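Local coordinates for protein kojibiose phosphorylase (Gut metagenome, PDB 6W0P) that is a carbohydrate-active enzyme of glycoside hydrolase family 65, built round a largely helical central catalytic domain, at residues Thr415-Ser420 with Phe468-Val473; Pro476-Leu481 with Ile584-Asp589; Leu544-Asn549 with Pro588-Phe593. All coordinates share one frame; numbering follows the deposited sequence.

Contact 1: Thr415-Ser420 with Phe468-Val473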
loop_
_atom_site.group_PDB
_atom_site.type_symbol
_atom_site.label_atom_id
_atom_site.label_comp_id
_atom_site.label_asym_id
_atom_site.label_seq_id
_atom_site.Cartn_x
_atom_site.Cartn_y
_atom_site.Cartn_z
ATOM N N THR A 415 10.616 4.780 -5.308
ATOM C CA THR A 415 11.191 4.018 -6.448
ATOM C C THR A 415 11.619 4.893 -7.628
ATOM O O THR A 415 12.457 4.388 -8.412
ATOM C CB THR A 415 10.209 2.947 -6.919
ATOM O OG1 THR A 415 9.038 3.615 -7.375
ATOM C CG2 THR A 415 9.899 1.966 -5.818
ATOM N N GLN A 416 11.083 6.104 -7.765
ATOM C CA GLN A 416 11.218 6.929 -8.994
ATOM C C GLN A 416 12.104 8.136 -8.693
ATOM O O GLN A 416 11.687 8.991 -7.896
ATOM C CB GLN A 416 9.856 7.413 -9.500
ATOM C CG GLN A 416 8.984 6.328 -10.118
ATOM C CD GLN A 416 7.700 6.925 -10.643
ATOM O OE1 GLN A 416 6.908 7.459 -9.868
ATOM N NE2 GLN A 416 7.560 6.948 -11.967
ATOM N N PHE A 417 13.261 8.239 -9.344
ATOM C CA PHE A 417 14.198 9.371 -9.121
ATOM C C PHE A 417 14.150 10.329 -10.309
ATOM O O PHE A 417 14.950 11.283 -10.329
ATOM C CB PHE A 417 15.564 8.811 -8.711
ATOM C CG PHE A 417 15.416 7.814 -7.590
ATOM C CD1 PHE A 417 14.669 8.121 -6.468
ATOM C CD2 PHE A 417 15.937 6.540 -7.692
ATOM C CE1 PHE A 417 14.489 7.189 -5.452
ATOM C CE2 PHE A 417 15.765 5.611 -6.677
ATOM C CZ PHE A 417 15.037 5.932 -5.562
ATOM N N GLN A 418 13.184 10.145 -11.215
ATOM C CA GLN A 418 12.965 11.064 -12.364
ATOM C C GLN A 418 12.809 12.499 -11.873
ATOM O O GLN A 418 13.179 13.401 -12.603
ATOM C CB GLN A 418 11.784 10.638 -13.261
ATOM C CG GLN A 418 10.421 10.565 -12.577
ATOM C CD GLN A 418 9.467 9.612 -13.267
ATOM O OE1 GLN A 418 9.850 8.535 -13.723
ATOM N NE2 GLN A 418 8.214 10.007 -13.358
ATOM N N PRO A 419 12.287 12.835 -10.671
ATOM C CA PRO A 419 12.236 14.250 -10.292
ATOM C C PRO A 419 13.629 14.858 -10.064
ATOM O O PRO A 419 13.843 16.009 -10.430
ATOM C CB PRO A 419 11.413 14.275 -9.003
ATOM C CG PRO A 419 10.718 12.917 -8.934
ATOM C CD PRO A 419 11.618 11.962 -9.680
ATOM N N SER A 420 14.540 14.073 -9.476
ATOM C CA SER A 420 15.927 14.474 -9.150
ATOM C C SER A 420 16.749 14.620 -10.441
ATOM O O SER A 420 17.309 15.689 -10.655
ATOM C CB SER A 420 16.554 13.509 -8.178
ATOM O OG SER A 420 15.904 13.583 -6.920
ATOM N N PHE A 468 27.862 -0.513 -11.127
ATOM C CA PHE A 468 27.064 0.466 -10.350
ATOM C C PHE A 468 25.683 0.584 -11.015
ATOM O O PHE A 468 25.609 0.617 -12.261
ATOM C CB PHE A 468 27.796 1.811 -10.259
ATOM C CG PHE A 468 27.221 2.780 -9.247
ATOM C CD1 PHE A 468 27.638 2.765 -7.925
ATOM C CD2 PHE A 468 26.262 3.713 -9.611
ATOM C CE1 PHE A 468 27.105 3.654 -7.006
ATOM C CE2 PHE A 468 25.749 4.612 -8.693
ATOM C CZ PHE A 468 26.165 4.577 -7.390
ATOM N N SER A 469 24.603 0.637 -10.227
ATOM C CA SER A 469 23.242 0.824 -10.785
ATOM C C SER A 469 22.285 1.380 -9.735
ATOM O O SER A 469 22.742 1.780 -8.676
ATOM C CB SER A 469 22.751 -0.467 -11.370
ATOM O OG SER A 469 21.584 -0.252 -12.131
ATOM N N PHE A 470 20.988 1.431 -10.058
ATOM C CA PHE A 470 19.916 1.650 -9.075
ATOM C C PHE A 470 19.119 0.363 -9.045
ATOM O O PHE A 470 18.714 -0.105 -10.108
ATOM C CB PHE A 470 19.099 2.903 -9.402
ATOM C CG PHE A 470 19.916 4.176 -9.386
ATOM C CD1 PHE A 470 20.750 4.504 -10.446
ATOM C CD2 PHE A 470 19.925 5.004 -8.279
ATOM C CE1 PHE A 470 21.521 5.658 -10.421
ATOM C CE2 PHE A 470 20.681 6.169 -8.262
ATOM C CZ PHE A 470 21.472 6.499 -9.334
ATOM N N TYR A 471 18.933 -0.168 -7.839
ATOM C CA TYR A 471 18.182 -1.403 -7.527
ATOM C C TYR A 471 16.853 -0.976 -6.906
ATOM O O TYR A 471 16.865 0.028 -6.177
ATOM C CB TYR A 471 19.012 -2.292 -6.594
ATOM C CG TYR A 471 20.222 -2.877 -7.263
ATOM C CD1 TYR A 471 21.429 -2.199 -7.275
ATOM C CD2 TYR A 471 20.152 -4.098 -7.897
ATOM C CE1 TYR A 471 22.550 -2.723 -7.899
ATOM C CE2 TYR A 471 21.243 -4.605 -8.584
ATOM C CZ TYR A 471 22.446 -3.916 -8.583
ATOM O OH TYR A 471 23.523 -4.438 -9.229
ATOM N N GLY A 472 15.773 -1.713 -7.201
ATOM C CA GLY A 472 14.452 -1.560 -6.572
ATOM C C GLY A 472 13.839 -0.249 -6.982
ATOM O O GLY A 472 13.477 0.539 -6.104
ATOM N N VAL A 473 13.797 0.004 -8.289
ATOM C CA VAL A 473 13.396 1.326 -8.843
ATOM C C VAL A 473 12.222 1.166 -9.800
ATOM O O VAL A 473 11.768 0.016 -10.070
ATOM C CB VAL A 473 14.584 2.051 -9.496
ATOM C CG1 VAL A 473 15.632 2.400 -8.448
ATOM C CG2 VAL A 473 15.191 1.281 -10.661
#

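Contact 2: Pro476-Leu481 with Ile584-Asp589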
loop_
_atom_site.group_PDB
_atom_site.type_symbol
_atom_site.label_atom_id
_atom_site.label_comp_id
_atom_site.label_asym_id
_atom_site.label_seq_id
_atom_site.Cartn_x
_atom_site.Cartn_y
_atom_site.Cartn_z
ATOM N N PRO A 476 10.057 6.170 -15.739
ATOM C CA PRO A 476 8.795 6.804 -16.125
ATOM C C PRO A 476 7.673 5.796 -16.457
ATOM O O PRO A 476 6.522 6.138 -16.207
ATOM C CB PRO A 476 9.184 7.663 -17.345
ATOM C CG PRO A 476 10.684 7.901 -17.185
ATOM C CD PRO A 476 11.207 6.643 -16.523
ATOM N N ASP A 477 8.008 4.610 -16.980
ATOM C CA ASP A 477 7.035 3.519 -17.259
ATOM C C ASP A 477 6.619 2.943 -15.908
ATOM O O ASP A 477 7.367 2.142 -15.331
ATOM C CB ASP A 477 7.568 2.402 -18.171
ATOM C CG ASP A 477 6.644 1.190 -18.220
ATOM O OD1 ASP A 477 5.449 1.393 -17.980
ATOM O OD2 ASP A 477 7.125 0.031 -18.461
ATOM N N GLU A 478 5.466 3.352 -15.412
ATOM C CA GLU A 478 5.008 2.962 -14.060
ATOM C C GLU A 478 4.518 1.519 -14.052
ATOM O O GLU A 478 4.130 1.058 -12.964
ATOM C CB GLU A 478 3.923 3.918 -13.578
ATOM C CG GLU A 478 4.423 5.343 -13.518
ATOM C CD GLU A 478 3.419 6.318 -12.948
ATOM O OE1 GLU A 478 2.299 5.903 -12.662
ATOM O OE2 GLU A 478 3.787 7.453 -12.767
ATOM N N PHE A 479 4.561 0.826 -15.182
ATOM C CA PHE A 479 4.144 -0.587 -15.268
ATOM C C PHE A 479 5.317 -1.502 -14.930
ATOM O O PHE A 479 5.122 -2.705 -15.006
ATOM C CB PHE A 479 3.521 -0.872 -16.629
ATOM C CG PHE A 479 2.231 -0.133 -16.894
ATOM C CD1 PHE A 479 1.524 0.497 -15.872
ATOM C CD2 PHE A 479 1.672 -0.148 -18.167
ATOM C CE1 PHE A 479 0.324 1.154 -16.125
ATOM C CE2 PHE A 479 0.453 0.473 -18.413
ATOM C CZ PHE A 479 -0.205 1.144 -17.399
ATOM N N LYS A 480 6.455 -0.959 -14.496
ATOM C CA LYS A 480 7.651 -1.753 -14.089
ATOM C C LYS A 480 8.119 -1.303 -12.702
ATOM O O LYS A 480 8.695 -0.182 -12.599
ATOM C CB LYS A 480 8.757 -1.642 -15.137
ATOM C CG LYS A 480 8.554 -2.574 -16.316
ATOM C CD LYS A 480 8.688 -4.041 -15.939
ATOM C CE LYS A 480 7.910 -4.954 -16.854
ATOM N NZ LYS A 480 6.493 -4.528 -16.995
ATOM N N LEU A 481 7.906 -2.165 -11.707
ATOM C CA LEU A 481 8.077 -1.873 -10.256
ATOM C C LEU A 481 9.152 -2.768 -9.618
ATOM O O LEU A 481 9.082 -3.989 -9.766
ATOM C CB LEU A 481 6.719 -2.054 -9.571
ATOM C CG LEU A 481 6.738 -2.067 -8.041
ATOM C CD1 LEU A 481 7.349 -0.792 -7.477
ATOM C CD2 LEU A 481 5.341 -2.288 -7.489
ATOM N N ILE A 584 3.817 -4.645 -21.547
ATOM C CA ILE A 584 2.967 -3.460 -21.841
ATOM C C ILE A 584 3.566 -2.300 -21.052
ATOM O O ILE A 584 3.777 -2.459 -19.835
ATOM C CB ILE A 584 1.507 -3.713 -21.434
ATOM C CG1 ILE A 584 0.889 -4.912 -22.159
ATOM C CG2 ILE A 584 0.686 -2.460 -21.631
ATOM C CD1 ILE A 584 -0.320 -5.462 -21.463
ATOM N N ILE A 585 3.778 -1.170 -21.722
ATOM C CA ILE A 585 4.467 0.036 -21.199
ATOM C C ILE A 585 3.452 1.179 -21.113
ATOM O O ILE A 585 2.607 1.342 -22.046
ATOM C CB ILE A 585 5.662 0.372 -22.100
ATOM C CG1 ILE A 585 6.753 -0.693 -21.990
ATOM C CG2 ILE A 585 6.224 1.747 -21.814
ATOM C CD1 ILE A 585 7.617 -0.766 -23.225
ATOM N N LYS A 586 3.508 1.934 -20.021
ATOM C CA LYS A 586 2.558 3.036 -19.792
ATOM C C LYS A 586 2.924 4.215 -20.692
ATOM O O LYS A 586 2.035 4.802 -21.290
ATOM C CB LYS A 586 2.564 3.416 -18.316
ATOM C CG LYS A 586 1.581 4.512 -17.924
ATOM C CD LYS A 586 1.758 4.841 -16.460
ATOM C CE LYS A 586 1.009 6.065 -16.001
ATOM N NZ LYS A 586 -0.422 5.722 -15.952
ATOM N N GLN A 587 4.198 4.571 -20.755
ATOM C CA GLN A 587 4.607 5.863 -21.340
ATOM C C GLN A 587 6.083 5.765 -21.690
ATOM O O GLN A 587 6.751 4.813 -21.316
ATOM C CB GLN A 587 4.299 6.985 -20.352
ATOM C CG GLN A 587 5.134 6.933 -19.064
ATOM C CD GLN A 587 4.602 7.872 -17.999
ATOM O OE1 GLN A 587 3.701 7.531 -17.252
ATOM N NE2 GLN A 587 5.179 9.059 -17.897
ATOM N N PRO A 588 6.625 6.747 -22.426
ATOM C CA PRO A 588 8.034 6.715 -22.795
ATOM C C PRO A 588 8.950 6.484 -21.589
ATOM O O PRO A 588 8.855 7.200 -20.601
ATOM C CB PRO A 588 8.251 8.089 -23.427
ATOM C CG PRO A 588 6.886 8.425 -23.990
ATOM C CD PRO A 588 5.902 7.906 -22.963
ATOM N N ASP A 589 9.837 5.500 -21.704
ATOM C CA ASP A 589 10.894 5.227 -20.701
ATOM C C ASP A 589 12.235 5.335 -21.440
ATOM O O ASP A 589 12.859 6.406 -21.370
ATOM C CB ASP A 589 10.563 3.907 -19.998
ATOM C CG ASP A 589 11.260 3.715 -18.676
ATOM O OD1 ASP A 589 12.513 3.786 -18.688
ATOM O OD2 ASP A 589 10.549 3.499 -17.633
HETATM O O HOH W 1 6.095 -2.463 -18.753
HETATM O O HOH W 2 9.998 1.686 -15.401
#

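Contact 3: Leu544-Asn549 with Pro588-Phe593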
loop_
_atom_site.group_PDB
_atom_site.type_symbol
_atom_site.label_atom_id
_atom_site.label_comp_id
_atom_site.label_asym_id
_atom_site.label_seq_id
_atom_site.Cartn_x
_atom_site.Cartn_y
_atom_site.Cartn_z
ATOM N N LEU A 544 21.112 -2.065 -31.756
ATOM C CA LEU A 544 21.011 -0.618 -31.425
ATOM C C LEU A 544 19.914 -0.388 -30.359
ATOM O O LEU A 544 19.526 0.781 -30.184
ATOM C CB LEU A 544 20.716 0.204 -32.695
ATOM C CG LEU A 544 21.627 -0.002 -33.910
ATOM C CD1 LEU A 544 21.183 0.883 -35.059
ATOM C CD2 LEU A 544 23.097 0.271 -33.585
ATOM N N LEU A 545 19.440 -1.435 -29.664
ATOM C CA LEU A 545 18.337 -1.313 -28.655
ATOM C C LEU A 545 18.914 -1.031 -27.265
ATOM O O LEU A 545 19.960 -1.600 -26.924
ATOM C CB LEU A 545 17.494 -2.587 -28.623
ATOM C CG LEU A 545 16.674 -2.880 -29.882
ATOM C CD1 LEU A 545 16.037 -4.259 -29.812
ATOM C CD2 LEU A 545 15.597 -1.830 -30.096
ATOM N N PHE A 546 18.268 -0.155 -26.498
ATOM C CA PHE A 546 18.354 -0.145 -25.014
ATOM C C PHE A 546 17.307 -1.116 -24.478
ATOM O O PHE A 546 16.175 -1.183 -25.053
ATOM C CB PHE A 546 18.136 1.247 -24.438
ATOM C CG PHE A 546 19.210 2.232 -24.815
ATOM C CD1 PHE A 546 20.368 2.356 -24.057
ATOM C CD2 PHE A 546 19.067 3.025 -25.939
ATOM C CE1 PHE A 546 21.356 3.261 -24.431
ATOM C CE2 PHE A 546 20.045 3.938 -26.289
ATOM C CZ PHE A 546 21.184 4.059 -25.536
ATOM N N GLU A 547 17.667 -1.886 -23.453
ATOM C CA GLU A 547 16.679 -2.742 -22.747
ATOM C C GLU A 547 16.149 -1.896 -21.595
ATOM O O GLU A 547 16.968 -1.348 -20.898
ATOM C CB GLU A 547 17.281 -4.074 -22.277
ATOM C CG GLU A 547 16.215 -5.029 -21.735
ATOM C CD GLU A 547 16.694 -6.405 -21.292
ATOM O OE1 GLU A 547 17.907 -6.560 -21.030
ATOM O OE2 GLU A 547 15.852 -7.297 -21.160
ATOM N N GLN A 548 14.828 -1.775 -21.453
ATOM C CA GLN A 548 14.189 -0.805 -20.533
ATOM C C GLN A 548 14.644 -1.084 -19.105
ATOM O O GLN A 548 14.864 -0.116 -18.353
ATOM C CB GLN A 548 12.662 -0.872 -20.613
ATOM C CG GLN A 548 12.015 0.265 -19.868
ATOM C CD GLN A 548 10.523 0.239 -20.028
ATOM O OE1 GLN A 548 10.005 0.429 -21.129
ATOM N NE2 GLN A 548 9.834 0.029 -18.918
ATOM N N ASN A 549 14.723 -2.361 -18.741
ATOM C CA ASN A 549 15.271 -2.794 -17.430
ATOM C C ASN A 549 15.778 -4.235 -17.573
ATOM O O ASN A 549 15.460 -4.883 -18.603
ATOM C CB ASN A 549 14.256 -2.600 -16.297
ATOM C CG ASN A 549 12.999 -3.426 -16.467
ATOM O OD1 ASN A 549 11.920 -2.864 -16.687
ATOM N ND2 ASN A 549 13.120 -4.742 -16.325
ATOM N N PRO A 588 6.625 6.747 -22.426
ATOM C CA PRO A 588 8.034 6.715 -22.795
ATOM C C PRO A 588 8.950 6.484 -21.589
ATOM O O PRO A 588 8.855 7.200 -20.601
ATOM C CB PRO A 588 8.251 8.089 -23.427
ATOM C CG PRO A 588 6.886 8.425 -23.990
ATOM C CD PRO A 588 5.902 7.906 -22.963
ATOM N N ASP A 589 9.837 5.500 -21.704
ATOM C CA ASP A 589 10.894 5.227 -20.701
ATOM C C ASP A 589 12.235 5.335 -21.440
ATOM O O ASP A 589 12.859 6.406 -21.370
ATOM C CB ASP A 589 10.563 3.907 -19.998
ATOM C CG ASP A 589 11.260 3.715 -18.676
ATOM O OD1 ASP A 589 12.513 3.786 -18.688
ATOM O OD2 ASP A 589 10.549 3.499 -17.633
ATOM N N VAL A 590 12.597 4.327 -22.239
ATOM C CA VAL A 590 13.777 4.416 -23.149
ATOM C C VAL A 590 13.586 5.633 -24.068
ATOM O O VAL A 590 14.545 6.422 -24.244
ATOM C CB VAL A 590 13.961 3.125 -23.957
ATOM C CG1 VAL A 590 14.931 3.323 -25.122
ATOM C CG2 VAL A 590 14.400 1.982 -23.073
ATOM N N LEU A 591 12.399 5.768 -24.663
ATOM C CA LEU A 591 12.110 6.813 -25.687
ATOM C C LEU A 591 12.102 8.193 -25.020
ATOM O O LEU A 591 12.324 9.203 -25.720
ATOM C CB LEU A 591 10.779 6.501 -26.379
ATOM C CG LEU A 591 10.783 5.308 -27.334
ATOM C CD1 LEU A 591 9.567 5.358 -28.254
ATOM C CD2 LEU A 591 12.073 5.241 -28.161
ATOM N N MET A 592 11.854 8.240 -23.710
ATOM C CA MET A 592 11.962 9.494 -22.932
ATOM C C MET A 592 13.427 9.971 -22.923
ATOM O O MET A 592 13.656 11.119 -23.268
ATOM C CB MET A 592 11.487 9.301 -21.494
ATOM C CG MET A 592 11.269 10.607 -20.795
ATOM S SD MET A 592 9.872 11.477 -21.554
ATOM C CE MET A 592 10.183 13.140 -20.975
ATOM N N PHE A 593 14.406 9.157 -22.533
ATOM C CA PHE A 593 15.791 9.694 -22.466
ATOM C C PHE A 593 16.306 9.912 -23.897
ATOM O O PHE A 593 17.100 10.804 -24.107
ATOM C CB PHE A 593 16.705 8.878 -21.549
ATOM C CG PHE A 593 17.163 7.552 -22.077
ATOM C CD1 PHE A 593 18.180 7.479 -23.013
ATOM C CD2 PHE A 593 16.620 6.378 -21.591
ATOM C CE1 PHE A 593 18.622 6.256 -23.491
ATOM C CE2 PHE A 593 17.076 5.153 -22.045
ATOM C CZ PHE A 593 18.075 5.098 -22.999
HETATM O O HOH W 3 10.910 1.865 -22.966
HETATM O O HOH W 4 14.626 2.459 -19.504
#

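Contact 1: Thr415-Ser420 with Phe468-Val473
Thr-415 O is approached by three atoms of Val-473. The closest is CA, whose C-H makes a bent contact with the oxygen at 3.2 Å, the angle at hydrogen being 120°. Val-473 CB lies 3.3 Å from the same Thr-415 O, and CG1 touches it from further out. The carbonyl oxygen also sits over one face of the Phe-417 ring, displaced toward the rim, and a backbone hydrogen bond joins Thr-415 to Met-474 just beyond the contact. Thr-415 places OG1 between N and the carbonyl carbon (chi1 62°), where it hydrogen-bonds Gln-411 O and His-412 O in the short preceding helix 410-413. This leaves the methyl CG2 beside the backbone N, 3.9 Å from Gly-472 O. Gly-472 has a positive phi, and together with Val-473 it faces Val-483 as a G1 beta bulge. The bulge lies a few residues on from the start of strand 468-469 in a helical domain of the (alpha/alpha)6-barrel type found in this family, while 415-420 leads into helix 418-434 with Phe-417 at the N-cap position. The Phe-417 side chain points toward 468-473. Its CG stands beside the backbone N (chi1 -50°); further out, Phe-417 CE2 lies 3.7 Å from Val-473 CG1. The two side chains cross at about a right angle, and the methyl meets the ring obliquely. Phe-470 makes a looser apolar contact, its CD2 lying 4.3 Å from Phe-417 CD2. Helix 437-458 touches all three of these side chains, Arg-458 lying against Phe-417 and Val-473 and Leu-455 against Phe-470, while Phe-454 meets the Phe-417 ring edge-to-face.

Contact 2: Pro476-Leu481 with Ile584-Asp589
Lys-586 lies across one face of the Phe-479 ring, its side chain at about a right angle to that of the phenylalanine. Its CB stands 3.5 Å from the ring centroid and only 7° off the normal, a centred CH-pi contact. At the rim of the same ring, and in its plane, Ile-584 O meets CD2 at 3.5 Å. Chi1 sets Lys-586 CG anti to the backbone N (-178°). The chain runs on past the ring and crosses Glu-478 at a slant, with Lys-586 CE 3.6 Å from Glu-478 OE1. NZ itself is too far from that oxygen for a salt bridge and pairs instead with Glu-620. The Asp-477 side chain bridges to the 584-589 segment. Its OD1 receives Lys-586 N at 2.9 Å in an almost straight bond (176°), and Phe-479 N at 3.0 Å from the opposite face of the carboxylate. The second bond closes an Asx turn within the type I turn Asp-477 to Lys-480. A water links Asp-477 OD2, Lys-480 NZ and Ile-584 O, and Gln-548 NE2 also binds OD2. In the reverse direction, Asp-589 OD2 takes Asp-477 N at 2.8 Å on its anti side, tilted out of the carboxylate plane, and a second water bridges OD2 to Asp-477 O. Pro-476 CD packs against the Asp-589 carboxylate. The two buried carboxylates, with Asp-477 OD2 and Asp-589 OD2 4.9 Å apart, are met by backbone N-H groups, waters and the side-chain amides of Gln-548 and Asn-486, donors that would be expected to ease the repulsion between them.

Contact 3: Leu544-Asn549 with Pro588-Phe593
Gln-548 and Val-590 bring the two backbones nearest, with CA atoms 5.9 Å apart. Phe-546 and Glu-547 are extended, the chain turns at Gln-548, and it passes the first turn of helix 590-596, for which Asp-589 occupies the N-cap position without a side-chain capping bond. Phe-546 and Phe-593 form a T-shaped pair, planes at 85° and centroids 4.9 Å apart. Phe-593 CG takes the place between its backbone N and carbonyl carbon (chi1 74°), and the CZ corner of that ring stands over the centre of the Phe-546 face. The Val-590 methyls meet the base of Phe-546 and the Gln-548 backbone: CG1 is 3.9 Å from Phe-546 CB and CG2 3.8 Å from Gln-548 CA. The Gln-548 amide is stacked on the Asp-589 carboxylate with the planes 1° apart, while its NE2 hydrogen-bonds Asp-477 OD2. Two waters also join the segments: one connects Gln-548 OE1 to Val-590 N, the other Gln-548 O to Asp-589 OD1. Helix 487-504 borders the aromatic pair, Thr-487 touching both phenylalanine side chains and Phe-491 stacking on Phe-593, while helix 603-613 covers Val-590 through Asn-609 and Tyr-613.

Overall arrangement
All three contacts are buried, within the family 65 central catalytic range and on one side of the chain's centre. Contact 1 is the smallest and mostly apolar, with no hydrogen bond between its segments; it ties the start of helix 418-434 to the bulge near strand 468-469. Contact 2, the largest, joins two loops through carboxylates, backbone N-H groups and water. Contact 3 shares Pro-588 and Asp-589 with it, but combines aromatic packing with water bridges at the start of helix 590-596. Contacts 2 and 3 have centres about 10 Å apart and touch; contact 1 touches contact 2 but not contact 3. Helix 487-504 borders all three.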